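Local coordinates for sensor protein (Rhodopseudomonas palustris, PDB 2OOL) that senses light as a bacteriophytochrome through a bilin chromophore held in its GAF domain, here the chromophore-binding piece of a probable histidine kinase, at residues S215-A219 with Q220-L224; P267-L270 with E271-V274. One frame throughout, in Å; residues are numbered along the deposited sequence.

Contact 1 (S215-A219 with Q220-L224); sequences SDIPA and QSRAL. With LBV (3-[2-[(Z)-[3-(2-carboxyethyl)-5-[(Z)-(4-ethenyl-3-methyl-5-oxidanylidene-pyrrol-2-ylidene)methyl]-4-methyl-pyrrol-1-ium -2-ylidene]methyl]-5-[(Z)-[(3E)-3-ethylidene-4-methyl-5-oxidanylidene-pyrrolidin-2-ylidene]methyl]-4-methyl-1H-pyrrol-3- yl]propanoic acid), chain C.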
# COMPACT_ATOMS: atom_id res chain seq x y z
N SER A 215 27.34 10.75 19.68
CA SER A 215 27.00 12.18 19.66
C SER A 215 26.41 12.67 18.33
O SER A 215 25.97 13.80 18.23
CB SER A 215 28.25 13.01 19.93
OG SER A 215 29.19 12.85 18.86
N ASP A 216 26.50 11.86 17.27
CA ASP A 216 25.89 12.25 16.00
C ASP A 216 24.36 12.25 16.06
O ASP A 216 23.74 12.94 15.26
CB ASP A 216 26.35 11.35 14.88
CG ASP A 216 27.78 11.63 14.44
OD1 ASP A 216 28.49 12.42 15.11
OD2 ASP A 216 28.21 11.03 13.42
N ILE A 217 23.77 11.46 16.96
CA ILE A 217 22.32 11.47 17.20
C ILE A 217 22.15 11.52 18.72
O ILE A 217 21.88 10.48 19.34
CB ILE A 217 21.58 10.25 16.60
CG1 ILE A 217 22.01 9.99 15.14
CG2 ILE A 217 20.08 10.46 16.68
CD1 ILE A 217 21.30 8.79 14.45
N PRO A 218 22.29 12.72 19.33
CA PRO A 218 22.38 12.87 20.78
C PRO A 218 21.11 12.48 21.50
O PRO A 218 20.09 12.16 20.87
CB PRO A 218 22.73 14.34 20.95
CG PRO A 218 22.19 14.98 19.72
CD PRO A 218 22.35 14.01 18.65
N ALA A 219 21.20 12.47 22.82
CA ALA A 219 20.20 11.85 23.70
C ALA A 219 18.81 12.44 23.59
O ALA A 219 17.81 11.71 23.68
CB ALA A 219 20.68 11.84 25.22
N GLN A 220 18.70 13.75 23.45
CA GLN A 220 17.35 14.36 23.40
C GLN A 220 16.70 14.06 22.02
O GLN A 220 15.49 13.89 21.90
CB GLN A 220 17.41 15.86 23.74
CG GLN A 220 17.75 16.80 22.59
CD GLN A 220 19.21 16.81 22.20
OE1 GLN A 220 19.84 15.77 22.14
NE2 GLN A 220 19.76 17.99 21.94
N SER A 221 17.52 13.97 20.99
CA SER A 221 17.07 13.61 19.63
C SER A 221 16.54 12.20 19.63
O SER A 221 15.49 11.92 19.09
CB SER A 221 18.23 13.71 18.62
OG SER A 221 18.84 14.99 18.74
N ARG A 222 17.30 11.29 20.22
CA ARG A 222 16.89 9.89 20.30
C ARG A 222 15.62 9.68 21.09
O ARG A 222 14.79 8.87 20.68
CB ARG A 222 17.96 9.06 20.92
CG ARG A 222 19.02 8.75 20.00
CD ARG A 222 19.91 7.72 20.55
NE ARG A 222 21.13 8.33 21.07
CZ ARG A 222 21.45 8.45 22.33
NH1 ARG A 222 20.63 8.01 23.29
NH2 ARG A 222 22.60 9.03 22.62
N ALA A 223 15.49 10.36 22.24
CA ALA A 223 14.20 10.40 23.00
C ALA A 223 13.01 10.89 22.11
O ALA A 223 11.95 10.25 22.03
CB ALA A 223 14.33 11.30 24.33
N LEU A 224 13.19 12.01 21.41
CA LEU A 224 12.14 12.48 20.48
C LEU A 224 11.85 11.45 19.40
O LEU A 224 10.70 11.12 19.15
CB LEU A 224 12.53 13.80 19.82
CG LEU A 224 11.48 14.45 18.87
CD1 LEU A 224 10.17 14.74 19.56
CD2 LEU A 224 11.99 15.76 18.33
C1A LBV C . 26.50 16.07 15.42
C1B LBV C . 22.14 16.47 16.17
O1B LBV C . 16.18 18.88 15.36
C1C LBV C . 20.36 13.43 13.30
O1C LBV C . 17.24 12.12 9.35
C1D LBV C . 23.16 10.52 10.83
C2A LBV C . 27.05 16.77 16.64
C2B LBV C . 20.88 16.94 16.57
O2B LBV C . 15.54 16.82 14.91
C2C LBV C . 19.54 12.60 12.51
O2C LBV C . 18.72 13.74 9.04
C2D LBV C . 24.19 9.56 10.85
C3A LBV C . 25.71 17.15 17.29
C3B LBV C . 19.91 16.26 15.83
C3C LBV C . 20.39 11.69 11.89
C3D LBV C . 24.15 8.93 9.62
C4A LBV C . 24.64 16.68 16.48
C4B LBV C . 20.60 15.32 15.00
C4C LBV C . 21.71 11.99 12.28
C4D LBV C . 23.10 9.52 8.90
CAA LBV C . 25.53 17.84 18.50
CAB LBV C . 18.39 16.49 15.93
CAC LBV C . 18.01 12.59 12.27
CAD LBV C . 25.01 7.94 9.23
CBA LBV C . 26.62 18.34 19.51
CBB LBV C . 17.87 17.32 14.78
CBC LBV C . 17.62 13.62 11.17
CBD LBV C . 24.93 7.30 7.99
CGB LBV C . 16.40 17.70 15.05
CGC LBV C . 17.88 13.12 9.71
CHB LBV C . 23.30 16.92 16.82
CHC LBV C . 19.86 14.48 14.12
CHD LBV C . 22.89 11.34 11.92
CMA LBV C . 27.83 18.01 16.18
CMB LBV C . 20.61 18.05 17.61
CMC LBV C . 19.86 10.59 10.95
CMD LBV C . 25.19 9.22 11.97
N_A LBV C . 25.15 16.06 15.41
O_A LBV C . 27.19 15.57 14.54
N_B LBV C . 21.90 15.51 15.26
N_C LBV C . 21.62 13.03 13.11
N_D LBV C . 22.56 10.47 9.65
O_D LBV C . 22.72 9.25 7.74
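P218 is the N-cap of helix 219-227 in the GAF domain, and its carbonyl O is met by R222 N at 3.0 Å, where the turn lining the bilin pocket passes into the helix. A223 N takes A219 O in the next bond of the helix. Bent at chi3 (-101°), the R222 side chain brings NE to I217 O, 2.9 Å away, so the carbonyl before the cap is held by a side chain. The bond is not straight (133° at the hydrogen), and the oxygen lies out of the guanidinium plane. One face of that guanidinium rests on P218 C and A219 CA, and W191 adds a cation-pi contact. Q220 OE1 touches P218 CB at 3.4 Å and accepts from S221 N, which stands above the amide plane, while Q220 NE2 is hydrogen-bonded to C28 O and E31 O. D216 O accepts from LBV N_B at 3.2 Å and, in a weak bond, from LBV N_C. P218 CD and I217 CG1 pack against the bilin, and S221 OG, buried with no polar partner, lies 3.2 Å from LBV CAB. This D-I-P turn, the main-chain carbonyl of D216 facing the pyrrole nitrogens, is typical of the phytochrome chromophore pocket.

Contact 2 (P267-L270 with E271-V274); sequences PTHL and EYMV. With LBV (3-[2-[(Z)-[3-(2-carboxyethyl)-5-[(Z)-(4-ethenyl-3-methyl-5-oxidanylidene-pyrrol-2-ylidene)methyl]-4-methyl-pyrrol-1-ium -2-ylidene]methyl]-5-[(Z)-[(3E)-3-ethylidene-4-methyl-5-oxidanylidene-pyrrolidin-2-ylidene]methyl]-4-methyl-1H-pyrrol-3- yl]propanoic acid), chain C.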
# COMPACT_ATOMS: atom_id res chain seq x y z
N PRO A 267 20.37 23.60 13.90
CA PRO A 267 21.40 24.15 13.03
C PRO A 267 22.65 23.31 12.99
O PRO A 267 23.22 23.20 11.94
CB PRO A 267 21.73 25.49 13.70
CG PRO A 267 20.49 25.90 14.32
CD PRO A 267 19.91 24.62 14.87
N THR A 268 23.05 22.73 14.12
CA THR A 268 24.22 21.85 14.20
C THR A 268 24.05 20.62 13.34
O THR A 268 25.01 20.14 12.74
CB THR A 268 24.47 21.38 15.67
OG1 THR A 268 24.44 22.52 16.53
CG2 THR A 268 25.81 20.76 15.80
N HIS A 269 22.85 20.04 13.32
CA HIS A 269 22.61 18.92 12.40
C HIS A 269 22.65 19.40 10.97
O HIS A 269 23.21 18.74 10.10
CB HIS A 269 21.26 18.28 12.64
CG HIS A 269 20.99 17.14 11.71
ND1 HIS A 269 21.91 16.16 11.46
CD2 HIS A 269 19.90 16.84 10.96
CE1 HIS A 269 21.39 15.28 10.62
NE2 HIS A 269 20.17 15.67 10.30
N LEU A 270 22.06 20.56 10.69
CA LEU A 270 22.08 21.04 9.31
C LEU A 270 23.51 21.17 8.79
O LEU A 270 23.81 20.83 7.63
CB LEU A 270 21.33 22.34 9.17
CG LEU A 270 19.81 22.24 9.42
CD1 LEU A 270 19.22 23.64 9.33
CD2 LEU A 270 19.13 21.26 8.44
N GLU A 271 24.40 21.65 9.64
CA GLU A 271 25.82 21.88 9.27
C GLU A 271 26.53 20.54 9.08
O GLU A 271 27.38 20.38 8.20
CB GLU A 271 26.45 22.74 10.37
CG GLU A 271 27.96 22.88 10.39
CD GLU A 271 28.43 24.00 11.40
OE1 GLU A 271 27.57 24.85 11.80
OE2 GLU A 271 29.63 24.01 11.80
N TYR A 272 26.17 19.56 9.89
CA TYR A 272 26.60 18.19 9.71
C TYR A 272 26.26 17.70 8.31
O TYR A 272 27.08 17.05 7.64
CB TYR A 272 25.88 17.30 10.71
CG TYR A 272 26.17 15.82 10.60
CD1 TYR A 272 25.34 14.97 9.86
CD2 TYR A 272 27.23 15.26 11.28
CE1 TYR A 272 25.60 13.62 9.77
CE2 TYR A 272 27.51 13.90 11.21
CZ TYR A 272 26.69 13.08 10.46
OH TYR A 272 26.98 11.72 10.41
N MET A 273 25.04 17.99 7.87
CA MET A 273 24.59 17.54 6.55
C MET A 273 25.26 18.30 5.41
O MET A 273 25.53 17.72 4.37
CB MET A 273 23.08 17.62 6.45
CG MET A 273 22.36 16.68 7.37
SD MET A 273 22.77 14.98 7.04
CE MET A 273 22.25 14.85 5.31
N VAL A 274 25.52 19.58 5.60
CA VAL A 274 26.34 20.33 4.64
C VAL A 274 27.68 19.62 4.38
O VAL A 274 28.09 19.40 3.21
CB VAL A 274 26.53 21.80 5.10
CG1 VAL A 274 27.63 22.48 4.29
CG2 VAL A 274 25.22 22.57 4.98
C1A LBV C . 26.50 16.07 15.42
C1B LBV C . 22.14 16.47 16.17
O1B LBV C . 16.18 18.88 15.36
C1C LBV C . 20.36 13.43 13.30
O1C LBV C . 17.24 12.12 9.35
C1D LBV C . 23.16 10.52 10.83
C2A LBV C . 27.05 16.77 16.64
C2B LBV C . 20.88 16.94 16.57
O2B LBV C . 15.54 16.82 14.91
C2C LBV C . 19.54 12.60 12.51
O2C LBV C . 18.72 13.74 9.04
C2D LBV C . 24.19 9.56 10.85
C3A LBV C . 25.71 17.15 17.29
C3B LBV C . 19.91 16.26 15.83
C3C LBV C . 20.39 11.69 11.89
C3D LBV C . 24.15 8.93 9.62
C4A LBV C . 24.64 16.68 16.48
C4B LBV C . 20.60 15.32 15.00
C4C LBV C . 21.71 11.99 12.28
C4D LBV C . 23.10 9.52 8.90
CAA LBV C . 25.53 17.84 18.50
CAB LBV C . 18.39 16.49 15.93
CAC LBV C . 18.01 12.59 12.27
CAD LBV C . 25.01 7.94 9.23
CBA LBV C . 26.62 18.34 19.51
CBB LBV C . 17.87 17.32 14.78
CBC LBV C . 17.62 13.62 11.17
CBD LBV C . 24.93 7.30 7.99
CGB LBV C . 16.40 17.70 15.05
CGC LBV C . 17.88 13.12 9.71
CHB LBV C . 23.30 16.92 16.82
CHC LBV C . 19.86 14.48 14.12
CHD LBV C . 22.89 11.34 11.92
CMA LBV C . 27.83 18.01 16.18
CMB LBV C . 20.61 18.05 17.61
CMC LBV C . 19.86 10.59 10.95
CMD LBV C . 25.19 9.22 11.97
N_A LBV C . 25.15 16.06 15.41
O_A LBV C . 27.19 15.57 14.54
N_B LBV C . 21.90 15.51 15.26
N_C LBV C . 21.62 13.03 13.11
N_D LBV C . 22.56 10.47 9.65
O_D LBV C . 22.72 9.25 7.74
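H269 and M273, one turn apart on helix 267-276, show how a helix can present a ring to a ligand on one face and back it on the other. M273 CG sits over one face of the imidazole, 4.0 Å from its centroid, as a CH-pi contact. LBV C1C lies over the opposite face. With CG anti to its own N, chi1 180° sets the H269 imidazole alongside the bilin, and NE2 donates to the propionate oxygen LBV O2C at 2.7 Å, the acceptor lying in the ring plane at the edge and the N-H...O angle being 154°. Replacing H269 by alanine is likely to leave that carboxylate without its imidazole donor and open a gap between M273 and the pyrrole rings. The Y272 ring is nearly parallel to the imidazole but slid aside, its CD2 3.3 Å from LBV O_A. Four N-H groups, of E271 to V274, are satisfied by i to i+4 bonds from the carbonyls of P267 to L270. At the helix start, S266 OG accepts weakly from T268 N and H269 N. H269 and L270 pack on I233 of strand 230-233, an outer strand of the GAF sheet.

How the contacts relate
Both contacts lie in the GAF domain and are partly buried, their centres about 14 Å apart, and both meet the same bilin. Contact 1 is a turn entering a helix, and it offers the pyrrole nitrogens a backbone carbonyl; contact 2 lies wholly on a helix, and it offers a propionate a ring N-H. Most buried residues touch the bilin, D216, I217, P218, S221 and H269 among them, whereas A223, E271 and V274 lie on the surface. Polar side chains work differently too, R222 gripping the carbonyl of I217, Q220 linking the helix start to the N-terminal segment through C28 and E31, H269 serving the chromophore. The two meet where D216 OD2 packs 3.3 Å from Y272 OH.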